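Local structure of frutapin (Artocarpus altilis, 5KRP) at residues 74-79 against 127-132; 26-31 against 49-54; 18-23 against 145-150. The protein is a breadfruit lectin of the jacalin family that probably binds carbohydrates, as its relatives do, and assembles from four copies of the chain. All coordinates share one frame; numbering follows the deposited sequence. Where two conformers were deposited one is given.

Contact 1 of 3, residues 74-79 against 127-132; sequences EEFLVS and NGLVVG
In the β-prism fold of jacalin-like lectins, Phe76 and Leu77 at the entry to strand 77-86 pack against Leu129 and Val130 at the start of strand 127-137, closing a seam between two of the three sheets. One methyl does the work on the Phe76 side: Leu129 CD2 sits over a face of the ring, 3.9 Å from its centroid and 24° off the normal, a CH-pi contact. The methyl is displaced toward the rim, so its shortest approach is to Phe76 CD1, at 3.6 Å. Phe76 sets its CG between its own N and carbonyl carbon (chi1 49°), which turns this face to the leucine, and the two side chains run at about a right angle. The CB of Leu129 points neither at nor away from 74-79; its CD2 branch makes the reach. Deeper in, Leu77 CD1 meets Val130 CG2 at 4.2 Å, a looser touch between two buried side chains that also lie on Phe102 and Ile125 respectively. The backbones stay 6.9 Å apart at the CA atoms of Leu77 and Val130, and one water spans them. It donates to Leu77 O (2.7 Å from the water oxygen) and accepts from Val130 N at 2.9 Å. Met1 of the third subunit packs on Leu129, while Asn127 pairs with a strand of the second subunit. Classic bulges set Val78 and Ser79 opposite Lys103, and Val131 and Gly132 opposite His147. Side chains and one water thus join two of the three four-stranded sheets that make up the β-prism.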
loop_
_atom_site.group_PDB
_atom_site.type_symbol
_atom_site.label_atom_id
_atom_site.label_comp_id
_atom_site.label_asym_id
_atom_site.label_seq_id
_atom_site.Cartn_x
_atom_site.Cartn_y
_atom_site.Cartn_z
ATOM N N GLU A 74 -7.053 4.967 19.099
ATOM C CA GLU A 74 -5.784 5.569 19.536
ATOM C C GLU A 74 -4.719 4.510 19.945
ATOM O O GLU A 74 -3.514 4.786 19.844
ATOM C CB GLU A 74 -5.958 6.493 20.736
ATOM C CG GLU A 74 -6.806 7.713 20.506
ATOM C CD GLU A 74 -8.310 7.396 20.423
ATOM O OE1 GLU A 74 -8.775 6.353 21.032
ATOM O OE2 GLU A 74 -8.996 8.197 19.717
ATOM N N GLU A 75 -5.200 3.393 20.477
ATOM C CA GLU A 75 -4.327 2.284 20.937
ATOM C C GLU A 75 -4.414 1.131 19.939
ATOM O O GLU A 75 -5.512 0.736 19.557
ATOM C CB GLU A 75 -4.706 1.819 22.330
ATOM C CG GLU A 75 -3.780 0.723 22.882
ATOM C CD GLU A 75 -4.196 0.154 24.238
ATOM O OE1 GLU A 75 -5.401 -0.050 24.477
ATOM O OE2 GLU A 75 -3.281 -0.086 25.035
ATOM N N PHE A 76 -3.244 0.626 19.544
ATOM C CA PHE A 76 -3.192 -0.474 18.578
ATOM C C PHE A 76 -1.923 -1.286 18.839
ATOM O O PHE A 76 -0.970 -0.840 19.529
ATOM C CB PHE A 76 -3.169 0.107 17.145
ATOM C CG PHE A 76 -2.172 1.191 16.951
ATOM C CD1 PHE A 76 -0.849 0.913 16.668
ATOM C CD2 PHE A 76 -2.566 2.545 17.010
ATOM C CE1 PHE A 76 0.093 1.921 16.462
ATOM C CE2 PHE A 76 -1.613 3.565 16.829
ATOM C CZ PHE A 76 -0.299 3.267 16.594
ATOM N N LEU A 77 -1.899 -2.474 18.273
ATOM C CA LEU A 77 -0.787 -3.408 18.486
ATOM C C LEU A 77 0.493 -2.932 17.832
ATOM O O LEU A 77 0.433 -2.409 16.698
ATOM C CB LEU A 77 -1.148 -4.773 17.887
ATOM C CG LEU A 77 -2.313 -5.515 18.490
ATOM C CD1 LEU A 77 -2.542 -6.796 17.620
ATOM C CD2 LEU A 77 -1.919 -5.781 19.932
ATOM N N VAL A 78 1.602 -3.036 18.545
ATOM C CA VAL A 78 2.978 -2.830 18.036
ATOM C C VAL A 78 3.824 -4.105 18.042
ATOM O O VAL A 78 4.938 -4.150 17.511
ATOM C CB VAL A 78 3.698 -1.662 18.718
ATOM C CG1 VAL A 78 2.990 -0.363 18.440
ATOM C CG2 VAL A 78 3.784 -1.857 20.211
ATOM N N SER A 79 3.345 -5.183 18.676
ATOM C CA SER A 79 4.136 -6.422 18.815
ATOM C C SER A 79 3.189 -7.580 18.985
ATOM O O SER A 79 2.228 -7.530 19.798
ATOM C CB SER A 79 5.064 -6.408 20.045
ATOM O OG SER A 79 5.734 -7.677 20.129
ATOM N N ASN A 127 6.367 0.377 11.828
ATOM C CA ASN A 127 5.450 1.233 11.081
ATOM C C ASN A 127 4.441 0.340 10.363
ATOM O O ASN A 127 4.831 -0.713 9.828
ATOM C CB ASN A 127 6.192 2.111 10.064
ATOM C CG ASN A 127 5.303 3.189 9.495
ATOM O OD1 ASN A 127 4.532 3.791 10.226
ATOM N ND2 ASN A 127 5.278 3.323 8.165
ATOM N N GLY A 128 3.180 0.728 10.389
ATOM C CA GLY A 128 2.122 -0.117 9.894
ATOM C C GLY A 128 1.231 -0.588 11.022
ATOM O O GLY A 128 1.496 -0.362 12.226
ATOM N N LEU A 129 0.205 -1.296 10.584
ATOM C CA LEU A 129 -0.894 -1.755 11.479
ATOM C C LEU A 129 -1.298 -3.178 11.176
ATOM O O LEU A 129 -1.465 -3.549 10.008
ATOM C CB LEU A 129 -2.121 -0.890 11.318
ATOM C CG LEU A 129 -2.063 0.590 11.744
ATOM C CD1 LEU A 129 -3.301 1.359 11.311
ATOM C CD2 LEU A 129 -1.860 0.648 13.246
ATOM N N VAL A 130 -1.681 -3.943 12.234
ATOM C CA VAL A 130 -2.278 -5.220 12.036
ATOM C C VAL A 130 -3.728 -4.954 11.671
ATOM O O VAL A 130 -4.464 -4.186 12.363
ATOM C CB VAL A 130 -2.253 -6.098 13.352
ATOM C CG1 VAL A 130 -2.984 -7.371 13.171
ATOM C CG2 VAL A 130 -0.840 -6.320 13.778
ATOM N N VAL A 131 -4.124 -5.538 10.542
ATOM C CA VAL A 131 -5.507 -5.343 10.056
ATOM C C VAL A 131 -6.290 -6.672 9.840
ATOM O O VAL A 131 -7.414 -6.688 9.335
ATOM C CB VAL A 131 -5.507 -4.487 8.771
ATOM C CG1 VAL A 131 -4.987 -3.076 9.009
ATOM C CG2 VAL A 131 -4.715 -5.160 7.645
ATOM N N GLY A 132 -5.708 -7.793 10.225
ATOM C CA GLY A 132 -6.383 -9.058 10.025
ATOM C C GLY A 132 -5.521 -10.200 10.535
ATOM O O GLY A 132 -4.309 -10.083 10.666
HETATM O O HOH W 1 -1.403 -2.618 14.747
#

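Contact 2 of 3, residues 26-31 against 49-54; sequences GIRIIE and GEPFSG
Arg28 carries its side chain across Pro51 at a slant, and over the backbone leading into strand 50-53. From the corner of the chain its CB heads toward 49-54. CG then stands opposite the carbonyl carbon, beside the backbone N (chi1 -78°), and the chain runs extended to NE, which carries the head past the proline. CD is the first atom to touch, 3.8 Å from Pro51 CA and 3.9 Å from Pro51 CB. One step further, NE approaches Pro51 N at 3.6 Å. The guanidinium is covered on one face by the proline: Pro51 CD stands 4.0 Å from Arg28 CZ, nearly over the centre of the flat group, so the CD methylene caps one face of the planar head. At the tip, Gly49 O lies oblique to the guanidinium, 3.1 Å from Arg28 NH2, but the angle is too poor for a hydrogen bond. The polar partner of NH2 is instead Asp46, whose OD1 forms a salt bridge with it, while the other oxygen of the same carboxylate accepts from Gly49 N. Asp46 thus ties the arginine head and the turn before strand 50-53 together. Glu50 OE1 remains 5.7 Å from Arg28 NH2, too far for an ion pair, though its charge may still add some attraction. Pro51 also rests on Ile44 of the intervening strand 38-47, and Arg28 touches Phe72. Arg28 and Ile29 both face Ile44, a classic β bulge where the chain turns its corner. From this bulge of strand 26-34, Arg28 spans strand 38-47 to reach the outermost strand 50-53, in one of the antiparallel sheets of the β-prism fold.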
loop_
_atom_site.group_PDB
_atom_site.type_symbol
_atom_site.label_atom_id
_atom_site.label_comp_id
_atom_site.label_asym_id
_atom_site.label_seq_id
_atom_site.Cartn_x
_atom_site.Cartn_y
_atom_site.Cartn_z
ATOM N N GLY A 26 -8.722 -2.181 11.332
ATOM C CA GLY A 26 -8.065 -2.179 12.635
ATOM C C GLY A 26 -8.649 -3.281 13.534
ATOM O O GLY A 26 -9.395 -4.155 13.063
ATOM N N ILE A 27 -8.187 -3.234 14.777
ATOM C CA ILE A 27 -8.521 -4.226 15.832
ATOM C C ILE A 27 -9.171 -3.497 17.027
ATOM O O ILE A 27 -8.587 -2.596 17.609
ATOM C CB ILE A 27 -7.271 -4.961 16.304
ATOM C CG1 ILE A 27 -6.439 -5.555 15.148
ATOM C CG2 ILE A 27 -7.616 -6.107 17.285
ATOM C CD1 ILE A 27 -7.124 -6.502 14.186
ATOM N N ARG A 28 -10.300 -4.025 17.431
ATOM C CA ARG A 28 -11.005 -3.567 18.631
ATOM C C ARG A 28 -10.816 -4.524 19.801
ATOM O O ARG A 28 -10.401 -4.110 20.845
ATOM C CB ARG A 28 -12.471 -3.407 18.308
ATOM C CG ARG A 28 -12.767 -2.104 17.525
ATOM C CD ARG A 28 -14.145 -2.139 16.923
ATOM N NE ARG A 28 -14.474 -0.900 16.228
ATOM C CZ ARG A 28 -14.911 0.222 16.782
ATOM N NH1 ARG A 28 -15.066 0.311 18.104
ATOM N NH2 ARG A 28 -15.130 1.301 15.986
ATOM N N ILE A 29 -11.123 -5.805 19.584
ATOM C CA ILE A 29 -11.071 -6.824 20.676
ATOM C C ILE A 29 -10.507 -8.094 20.139
ATOM O O ILE A 29 -10.917 -8.606 19.064
ATOM C CB ILE A 29 -12.485 -7.097 21.270
ATOM C CG1 ILE A 29 -13.071 -5.838 21.935
ATOM C CG2 ILE A 29 -12.523 -8.303 22.256
ATOM C CD1 ILE A 29 -14.589 -5.857 22.109
ATOM N N ILE A 30 -9.684 -8.702 20.989
ATOM C CA ILE A 30 -9.179 -10.077 20.750
ATOM C C ILE A 30 -9.670 -10.990 21.885
ATOM O O ILE A 30 -9.508 -10.618 23.025
ATOM C CB ILE A 30 -7.648 -10.135 20.665
ATOM C CG1 ILE A 30 -7.175 -9.312 19.458
ATOM C CG2 ILE A 30 -7.186 -11.585 20.484
ATOM C CD1 ILE A 30 -5.691 -9.018 19.479
ATOM N N GLU A 31 -10.312 -12.110 21.536
ATOM C CA GLU A 31 -10.753 -13.116 22.556
ATOM C C GLU A 31 -10.015 -14.424 22.303
ATOM O O GLU A 31 -10.006 -14.922 21.190
ATOM C CB GLU A 31 -12.253 -13.363 22.436
ATOM C CG GLU A 31 -13.100 -12.120 22.708
ATOM C CD GLU A 31 -14.604 -12.392 22.611
ATOM O OE1 GLU A 31 -15.106 -13.198 23.446
ATOM O OE2 GLU A 31 -15.272 -11.799 21.727
ATOM N N GLY A 49 -14.691 2.257 10.908
ATOM C CA GLY A 49 -15.258 2.954 12.114
ATOM C C GLY A 49 -16.355 2.232 12.899
ATOM O O GLY A 49 -16.843 2.770 13.911
ATOM N N GLU A 50 -16.788 1.056 12.426
ATOM C CA GLU A 50 -17.798 0.268 13.124
ATOM C C GLU A 50 -17.183 -1.121 13.433
ATOM O O GLU A 50 -16.381 -1.678 12.621
ATOM C CB GLU A 50 -19.089 0.144 12.327
ATOM C CG GLU A 50 -19.875 1.482 12.167
ATOM C CD GLU A 50 -20.375 2.090 13.522
ATOM O OE1 GLU A 50 -20.650 1.337 14.489
ATOM O OE2 GLU A 50 -20.474 3.336 13.664
ATOM N N PRO A 51 -17.528 -1.692 14.582
ATOM C CA PRO A 51 -17.144 -3.086 14.811
ATOM C C PRO A 51 -17.641 -4.116 13.761
ATOM O O PRO A 51 -18.724 -3.992 13.182
ATOM C CB PRO A 51 -17.763 -3.452 16.161
ATOM C CG PRO A 51 -18.688 -2.368 16.539
ATOM C CD PRO A 51 -18.482 -1.216 15.594
ATOM N N PHE A 52 -16.824 -5.140 13.503
ATOM C CA PHE A 52 -17.210 -6.212 12.645
ATOM C C PHE A 52 -16.683 -7.524 13.294
ATOM O O PHE A 52 -15.466 -7.660 13.514
ATOM C CB PHE A 52 -16.603 -6.068 11.247
ATOM C CG PHE A 52 -16.978 -7.185 10.267
ATOM C CD1 PHE A 52 -16.391 -8.469 10.366
ATOM C CD2 PHE A 52 -17.882 -6.957 9.261
ATOM C CE1 PHE A 52 -16.720 -9.497 9.466
ATOM C CE2 PHE A 52 -18.226 -7.986 8.357
ATOM C CZ PHE A 52 -17.638 -9.262 8.472
ATOM N N SER A 53 -17.598 -8.416 13.706
ATOM C CA SER A 53 -17.154 -9.667 14.389
ATOM C C SER A 53 -16.616 -10.619 13.386
ATOM O O SER A 53 -17.319 -11.052 12.462
ATOM C CB SER A 53 -18.308 -10.335 15.165
ATOM O OG SER A 53 -18.830 -9.398 16.057
ATOM N N GLY A 54 -15.361 -11.021 13.574
ATOM C CA GLY A 54 -14.815 -12.108 12.722
ATOM C C GLY A 54 -15.410 -13.445 13.100
ATOM O O GLY A 54 -16.040 -13.582 14.164
#

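Contact 3 of 3, residues 18-23 against 145-150; sequences EWDDGS and GVHMAL
Ser23 and His147 come within 6.6 Å at their CA atoms, whereas Asp20 and Gly145 stand 8.9 Å apart, so the chain closes on strand 141-149 as it leaves strand 17-20. Both strands belong to one antiparallel sheet of the β-prism and flank strand 127-137, so the side chains, not a ladder, bridge them. The bridge is a His-carboxylate hydrogen bond: His147 NE2 donates to Asp20 OD1 over 2.7 Å at a nearly straight 172°. OD1 accepts with its syn lone pair, on the side of OD2, and lies close to the imidazole plane. Carboxylate and ring are only 13° from coplanar, so the two groups meet edge-on in nearly one plane. Asp20 gets there by swinging CG away from its backbone N (chi1 -174°). The same OD1 is gripped a second time, by Gly22 N at 2.9 Å, coming from above the carboxylate plane; this closes an Asx turn and directs the chain back toward the histidine. The other ring nitrogen, ND1, is bonded to Thr7 OG1, so both nitrogens fix the imidazole's rotation. The nearby carboxylate would be expected to stabilise any positive charge on the ring. Ser23 adds a side contact, its OG 3.5 Å from His147 CB and oblique to the ring, though its hydroxyl is bonded to Thr5 OG1. Ser23 N is held by Asn48 of the third subunit, which places the segment at an interface between subunits. Just past the Asx turn in the chain, Gly22 O is buried without any polar partner in the model and lies 3.3 Å from His147 CD2.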
loop_
_atom_site.group_PDB
_atom_site.type_symbol
_atom_site.label_atom_id
_atom_site.label_comp_id
_atom_site.label_asym_id
_atom_site.label_seq_id
_atom_site.Cartn_x
_atom_site.Cartn_y
_atom_site.Cartn_z
ATOM N N GLU A 18 -7.770 -24.854 8.193
ATOM C CA GLU A 18 -7.284 -23.564 7.708
ATOM C C GLU A 18 -8.408 -22.492 7.833
ATOM O O GLU A 18 -9.594 -22.766 7.539
ATOM C CB GLU A 18 -6.900 -23.611 6.241
ATOM C CG GLU A 18 -5.870 -24.717 5.901
ATOM C CD GLU A 18 -4.440 -24.459 6.362
ATOM O OE1 GLU A 18 -4.101 -23.278 6.689
ATOM O OE2 GLU A 18 -3.646 -25.489 6.427
ATOM N N TRP A 19 -8.012 -21.279 8.226
ATOM C CA TRP A 19 -8.946 -20.146 8.240
ATOM C C TRP A 19 -8.200 -18.876 7.961
ATOM O O TRP A 19 -6.983 -18.782 8.170
ATOM C CB TRP A 19 -9.720 -20.025 9.540
ATOM C CG TRP A 19 -8.919 -19.922 10.808
ATOM C CD1 TRP A 19 -8.577 -20.945 11.627
ATOM C CD2 TRP A 19 -8.392 -18.726 11.447
ATOM N NE1 TRP A 19 -7.879 -20.499 12.693
ATOM C CE2 TRP A 19 -7.717 -19.143 12.598
ATOM C CE3 TRP A 19 -8.397 -17.333 11.115
ATOM C CZ2 TRP A 19 -7.084 -18.234 13.487
ATOM C CZ3 TRP A 19 -7.816 -16.444 11.968
ATOM C CH2 TRP A 19 -7.141 -16.865 13.134
ATOM N N ASP A 20 -8.952 -17.908 7.449
ATOM C CA ASP A 20 -8.408 -16.596 7.120
ATOM C C ASP A 20 -9.480 -15.540 7.271
ATOM O O ASP A 20 -10.439 -15.594 6.533
ATOM C CB ASP A 20 -7.752 -16.588 5.747
ATOM C CG ASP A 20 -7.044 -15.267 5.437
ATOM O OD1 ASP A 20 -7.118 -14.270 6.206
ATOM O OD2 ASP A 20 -6.175 -15.297 4.534
ATOM N N ASP A 21 -9.385 -14.672 8.318
ATOM C CA ASP A 21 -10.410 -13.660 8.540
ATOM C C ASP A 21 -10.402 -12.584 7.445
ATOM O O ASP A 21 -11.386 -11.884 7.262
ATOM C CB ASP A 21 -10.279 -12.976 9.889
ATOM C CG ASP A 21 -10.623 -13.882 11.088
ATOM O OD1 ASP A 21 -11.319 -14.895 10.875
ATOM O OD2 ASP A 21 -10.262 -13.459 12.228
ATOM N N GLY A 22 -9.318 -12.499 6.687
ATOM C CA GLY A 22 -9.156 -11.419 5.721
ATOM C C GLY A 22 -8.761 -10.110 6.419
ATOM O O GLY A 22 -8.229 -10.155 7.549
ATOM N N SER A 23 -8.976 -8.952 5.739
ATOM C CA SER A 23 -8.421 -7.705 6.182
ATOM C C SER A 23 -9.507 -6.679 6.401
ATOM O O SER A 23 -10.520 -6.700 5.702
ATOM C CB SER A 23 -7.377 -7.174 5.155
ATOM O OG SER A 23 -6.213 -8.079 5.170
ATOM N N GLY A 145 -1.069 -16.231 11.769
ATOM C CA GLY A 145 -0.393 -15.284 10.877
ATOM C C GLY A 145 -1.121 -13.937 10.877
ATOM O O GLY A 145 -2.207 -13.847 11.388
ATOM N N VAL A 146 -0.496 -12.925 10.283
ATOM C CA VAL A 146 -1.016 -11.560 10.419
ATOM C C VAL A 146 -0.971 -10.824 9.110
ATOM O O VAL A 146 -0.001 -10.841 8.372
ATOM C CB VAL A 146 -0.428 -10.707 11.588
ATOM C CG1 VAL A 146 -0.613 -11.422 12.921
ATOM C CG2 VAL A 146 1.023 -10.369 11.377
ATOM N N HIS A 147 -2.096 -10.143 8.835
ATOM C CA HIS A 147 -2.188 -9.227 7.707
ATOM C C HIS A 147 -1.843 -7.812 8.178
ATOM O O HIS A 147 -2.350 -7.391 9.229
ATOM C CB HIS A 147 -3.619 -9.193 7.162
ATOM C CG HIS A 147 -4.112 -10.512 6.622
ATOM N ND1 HIS A 147 -3.506 -11.154 5.548
ATOM C CD2 HIS A 147 -5.170 -11.296 6.975
ATOM C CE1 HIS A 147 -4.165 -12.267 5.270
ATOM N NE2 HIS A 147 -5.169 -12.385 6.127
ATOM N N MET A 148 -1.058 -7.064 7.381
ATOM C CA MET A 148 -0.653 -5.709 7.766
ATOM C C MET A 148 -0.986 -4.690 6.679
ATOM O O MET A 148 -0.898 -5.005 5.472
ATOM C CB MET A 148 0.858 -5.649 8.071
ATOM C CG MET A 148 1.265 -6.665 9.169
ATOM S SD MET A 148 3.026 -6.579 9.555
ATOM C CE MET A 148 2.979 -4.924 10.239
ATOM N N ALA A 149 -1.245 -3.467 7.099
ATOM C CA ALA A 149 -1.459 -2.363 6.147
ATOM C C ALA A 149 -0.883 -1.046 6.659
ATOM O O ALA A 149 -0.551 -0.974 7.789
ATOM C CB ALA A 149 -2.895 -2.206 5.788
ATOM N N LEU A 150 -0.724 -0.072 5.734
ATOM C CA LEU A 150 -0.092 1.337 5.801
ATOM C C LEU A 150 1.362 1.678 5.296
ATOM O O LEU A 150 1.679 1.993 4.137
ATOM C CB LEU A 150 -0.261 1.928 7.158
ATOM C CG LEU A 150 -1.554 2.634 7.432
ATOM C CD1 LEU A 150 -2.715 1.983 6.769
ATOM C CD2 LEU A 150 -1.644 2.649 8.937
ATOM O OXT LEU A 150 2.364 1.789 6.069
#

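In the fold
Segment 127-132 of contact 1 lies in the sheet of contact 3, between its two strands, while 74-79 leads into a different sheet. His147 meets Val131 and Gly132 through probable backbone hydrogen bonds, Gly132 O to His147 N and Val131 N to His147 O, each 2.9 Å. Contact 2 lies in the remaining sheet but touches contact 1 where Ile27 CG1 packs on Val130 O at 3.7 Å and Ile30 CD1 nears Leu77 CD1. Contacts 2 and 3 only adjoin along the chain. Centres lie about 12 Å apart for contacts 1 and 3, about 13 Å for the other pairs. No sugar is bound in this apo structure; contacts 1 and 3 both reach the third subunit.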